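Long-range contact in vinylacetyl-CoA Delta-isomerase (Nitrosopumilus maritimus SCM1, PDB 6VJR), which probably acts as a flavin- and iron-sulfur-dependent 4-hydroxybutyryl-CoA dehydratase that also isomerises vinylacetyl-CoA: residues Pro158-Arg169 against Thr201-Trp211. Sequence-based numbering, arbitrary orientation.
Sequences PSEQDDPDLFTR and TIRLTESDKDW
With CG beside its own backbone N (chi1 -69°) and the indole plane turned nearly square to the CA-CB-CG plane (chi2 -95°), Trp211 slides its ring between Pro158 and Arg169. Pro158 CB sits over one face, 3.6 Å from the centroid of the five-membered ring of Trp211, and Arg169 CB over the opposite face, both as CH-pi contacts. At the edge, Trp211 NE1 donates to Pro164 O (3.2 Å), which lies in the indole plane, and more weakly to Phe167 O (2.9 Å). With an alanine at Trp211, Pro158 and Arg169 would probably face a gap and the carbonyls of Pro164 and Phe167 would lose their indole donor. Past the ring, Arg169 NE and NH2 both bond to Asp165 OD1 in the guanidinium plane; Lys408 of the second subunit salt-bridges Asp163 and Asp165. Asp208 divides its carboxylate: OD1 accepts from Ser159 N (3.0 Å), while OD2 takes Thr205 N and OG1. Thr201 CG2 comes up to the edge of the Phe167 ring, 3.7 Å from CE2, and Pro158 CG covers a face of that ring. A water joins Thr168 O to Trp211 O. Beside FAD-binding Met147 and Lys151, the contact ties the loop between strands 143-146 and 169-173 to the one linking 195-198 with 213-218.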
# COMPACT_ATOMS: atom_id res chain seq x y z
N PRO A 158 -10.70 -29.90 -18.85
CA PRO A 158 -11.80 -30.84 -18.71
C PRO A 158 -11.48 -32.27 -19.12
O PRO A 158 -11.79 -33.21 -18.39
CB PRO A 158 -12.89 -30.27 -19.61
CG PRO A 158 -12.58 -28.78 -19.55
CD PRO A 158 -11.09 -28.68 -19.58
N SER A 159 -10.90 -32.44 -20.31
CA SER A 159 -10.66 -33.78 -20.81
C SER A 159 -9.52 -34.49 -20.07
O SER A 159 -9.34 -35.69 -20.32
CB SER A 159 -10.41 -33.78 -22.29
OG SER A 159 -9.20 -33.09 -22.60
N GLU A 160 -8.79 -33.79 -19.19
CA GLU A 160 -7.67 -34.36 -18.44
C GLU A 160 -8.05 -34.68 -16.98
O GLU A 160 -7.26 -35.31 -16.26
CB GLU A 160 -6.46 -33.43 -18.41
CG GLU A 160 -5.96 -32.96 -19.78
CD GLU A 160 -5.01 -31.75 -19.80
OE1 GLU A 160 -4.12 -31.90 -20.64
OE2 GLU A 160 -5.10 -30.70 -19.10
N GLN A 161 -9.24 -34.29 -16.52
CA GLN A 161 -9.67 -34.64 -15.17
C GLN A 161 -9.90 -36.15 -15.08
O GLN A 161 -10.34 -36.82 -16.04
CB GLN A 161 -10.97 -33.91 -14.80
CG GLN A 161 -10.87 -32.39 -14.84
CD GLN A 161 -9.95 -31.84 -13.78
OE1 GLN A 161 -9.87 -32.38 -12.66
NE2 GLN A 161 -9.30 -30.74 -14.12
N ASP A 162 -9.65 -36.68 -13.89
CA ASP A 162 -9.87 -38.08 -13.57
C ASP A 162 -11.36 -38.41 -13.65
O ASP A 162 -11.73 -39.52 -13.98
CB ASP A 162 -9.36 -38.34 -12.16
CG ASP A 162 -9.05 -39.78 -11.78
OD1 ASP A 162 -8.27 -40.41 -12.51
OD2 ASP A 162 -9.53 -40.22 -10.70
N ASP A 163 -12.21 -37.47 -13.23
CA ASP A 163 -13.66 -37.61 -13.30
C ASP A 163 -14.15 -36.60 -14.33
O ASP A 163 -14.07 -35.41 -14.13
CB ASP A 163 -14.31 -37.37 -11.95
CG ASP A 163 -15.82 -37.46 -11.90
OD1 ASP A 163 -16.46 -37.62 -13.00
OD2 ASP A 163 -16.37 -37.32 -10.78
N PRO A 164 -14.66 -37.05 -15.48
CA PRO A 164 -15.06 -36.12 -16.53
C PRO A 164 -16.19 -35.17 -16.14
O PRO A 164 -16.35 -34.18 -16.81
CB PRO A 164 -15.40 -37.02 -17.70
CG PRO A 164 -15.88 -38.25 -16.98
CD PRO A 164 -14.88 -38.46 -15.88
N ASP A 165 -16.97 -35.48 -15.10
CA ASP A 165 -18.10 -34.67 -14.68
C ASP A 165 -17.66 -33.41 -13.91
O ASP A 165 -18.50 -32.60 -13.57
CB ASP A 165 -19.05 -35.47 -13.81
CG ASP A 165 -19.72 -36.64 -14.52
OD1 ASP A 165 -19.87 -36.56 -15.77
OD2 ASP A 165 -20.07 -37.62 -13.83
N LEU A 166 -16.35 -33.23 -13.63
CA LEU A 166 -15.91 -32.09 -12.83
C LEU A 166 -16.02 -30.76 -13.57
O LEU A 166 -15.94 -29.68 -12.96
CB LEU A 166 -14.52 -32.32 -12.26
CG LEU A 166 -14.41 -33.40 -11.19
CD1 LEU A 166 -12.99 -33.87 -10.85
CD2 LEU A 166 -15.07 -32.89 -9.93
N PHE A 167 -16.22 -30.86 -14.89
CA PHE A 167 -16.75 -29.78 -15.70
C PHE A 167 -18.00 -30.33 -16.38
O PHE A 167 -18.02 -31.50 -16.80
CB PHE A 167 -15.76 -29.31 -16.77
CG PHE A 167 -14.51 -28.59 -16.28
CD1 PHE A 167 -13.47 -29.31 -15.70
CD2 PHE A 167 -14.37 -27.23 -16.43
CE1 PHE A 167 -12.31 -28.68 -15.31
CE2 PHE A 167 -13.22 -26.59 -15.99
CZ PHE A 167 -12.18 -27.33 -15.47
N THR A 168 -19.00 -29.47 -16.56
CA THR A 168 -20.29 -29.85 -17.11
C THR A 168 -20.18 -30.22 -18.60
O THR A 168 -19.57 -29.52 -19.40
CB THR A 168 -21.27 -28.70 -16.87
OG1 THR A 168 -21.44 -28.53 -15.47
CG2 THR A 168 -22.64 -28.97 -17.47
N ARG A 169 -20.78 -31.35 -18.95
CA ARG A 169 -20.65 -31.90 -20.30
C ARG A 169 -21.95 -32.52 -20.81
O ARG A 169 -22.85 -32.89 -20.06
CB ARG A 169 -19.57 -32.97 -20.32
CG ARG A 169 -19.92 -34.16 -19.43
CD ARG A 169 -18.75 -35.10 -19.28
NE ARG A 169 -19.01 -36.25 -18.40
CZ ARG A 169 -19.15 -37.50 -18.80
NH1 ARG A 169 -18.79 -37.81 -20.00
NH2 ARG A 169 -19.52 -38.46 -17.98
N THR A 201 -16.68 -22.61 -18.67
CA THR A 201 -15.94 -21.67 -17.83
C THR A 201 -14.49 -21.40 -18.25
O THR A 201 -13.82 -20.60 -17.58
CB THR A 201 -15.96 -22.16 -16.39
OG1 THR A 201 -15.57 -21.05 -15.56
CG2 THR A 201 -14.98 -23.29 -16.15
N ILE A 202 -13.99 -22.07 -19.29
CA ILE A 202 -12.57 -22.08 -19.63
C ILE A 202 -12.48 -22.22 -21.14
O ILE A 202 -13.41 -22.71 -21.77
CB ILE A 202 -11.91 -23.26 -18.89
CG1 ILE A 202 -10.44 -23.30 -19.03
CG2 ILE A 202 -12.52 -24.60 -19.31
CD1 ILE A 202 -9.80 -24.23 -18.01
N ARG A 203 -11.36 -21.74 -21.71
CA ARG A 203 -11.00 -22.07 -23.07
C ARG A 203 -11.07 -23.59 -23.23
O ARG A 203 -10.61 -24.35 -22.36
CB ARG A 203 -9.57 -21.60 -23.34
CG ARG A 203 -9.06 -21.78 -24.76
CD ARG A 203 -7.65 -21.21 -24.89
NE ARG A 203 -7.10 -21.62 -26.18
CZ ARG A 203 -6.54 -22.81 -26.45
NH1 ARG A 203 -6.38 -23.16 -27.72
NH2 ARG A 203 -6.20 -23.67 -25.50
N LEU A 204 -11.59 -24.02 -24.37
CA LEU A 204 -11.74 -25.44 -24.68
C LEU A 204 -10.93 -25.77 -25.92
O LEU A 204 -10.92 -24.99 -26.86
CB LEU A 204 -13.21 -25.78 -24.91
CG LEU A 204 -14.15 -25.58 -23.73
CD1 LEU A 204 -15.59 -25.89 -24.14
CD2 LEU A 204 -13.77 -26.33 -22.47
N THR A 205 -10.27 -26.93 -25.89
CA THR A 205 -9.61 -27.49 -27.04
C THR A 205 -10.54 -28.50 -27.73
O THR A 205 -11.64 -28.87 -27.28
CB THR A 205 -8.28 -28.11 -26.64
OG1 THR A 205 -8.60 -29.31 -25.94
CG2 THR A 205 -7.42 -27.18 -25.80
N GLU A 206 -10.08 -28.99 -28.87
CA GLU A 206 -10.86 -29.97 -29.61
C GLU A 206 -11.16 -31.22 -28.76
O GLU A 206 -12.23 -31.80 -28.88
CB GLU A 206 -10.19 -30.34 -30.93
CG GLU A 206 -11.04 -31.28 -31.77
CD GLU A 206 -10.47 -31.57 -33.16
OE1 GLU A 206 -11.13 -32.32 -33.92
OE2 GLU A 206 -9.38 -31.06 -33.47
N SER A 207 -10.21 -31.61 -27.89
CA SER A 207 -10.42 -32.75 -27.00
C SER A 207 -11.54 -32.49 -25.98
O SER A 207 -12.02 -33.43 -25.34
CB SER A 207 -9.12 -33.13 -26.30
OG SER A 207 -8.74 -32.19 -25.31
N ASP A 208 -11.95 -31.21 -25.82
CA ASP A 208 -12.95 -30.82 -24.84
C ASP A 208 -14.31 -30.54 -25.49
O ASP A 208 -15.14 -29.87 -24.87
CB ASP A 208 -12.48 -29.59 -24.08
CG ASP A 208 -11.11 -29.68 -23.42
OD1 ASP A 208 -10.93 -30.65 -22.68
OD2 ASP A 208 -10.26 -28.76 -23.64
N LYS A 209 -14.54 -31.02 -26.71
CA LYS A 209 -15.76 -30.75 -27.47
C LYS A 209 -17.03 -31.06 -26.67
O LYS A 209 -18.00 -30.32 -26.75
CB LYS A 209 -15.67 -31.56 -28.77
CG LYS A 209 -16.72 -31.26 -29.77
CD LYS A 209 -16.43 -31.86 -31.14
CE LYS A 209 -16.97 -33.27 -31.28
NZ LYS A 209 -16.69 -33.95 -32.55
N ASP A 210 -17.04 -32.16 -25.91
CA ASP A 210 -18.22 -32.57 -25.15
C ASP A 210 -18.64 -31.53 -24.10
O ASP A 210 -19.77 -31.53 -23.63
CB ASP A 210 -18.02 -33.92 -24.50
CG ASP A 210 -17.97 -35.10 -25.45
OD1 ASP A 210 -18.20 -34.88 -26.67
OD2 ASP A 210 -17.69 -36.21 -24.97
N TRP A 211 -17.70 -30.67 -23.69
CA TRP A 211 -17.93 -29.65 -22.69
C TRP A 211 -18.33 -28.31 -23.30
O TRP A 211 -18.61 -27.38 -22.58
CB TRP A 211 -16.67 -29.51 -21.81
CG TRP A 211 -16.39 -30.69 -20.93
CD1 TRP A 211 -16.76 -30.83 -19.64
CD2 TRP A 211 -15.66 -31.91 -21.26
NE1 TRP A 211 -16.34 -32.03 -19.13
CE2 TRP A 211 -15.64 -32.70 -20.09
CE3 TRP A 211 -15.01 -32.39 -22.41
CZ2 TRP A 211 -15.01 -33.94 -20.03
CZ3 TRP A 211 -14.36 -33.60 -22.34
CH2 TRP A 211 -14.38 -34.37 -21.18
O HOH W 1 -18.77 -26.98 -19.82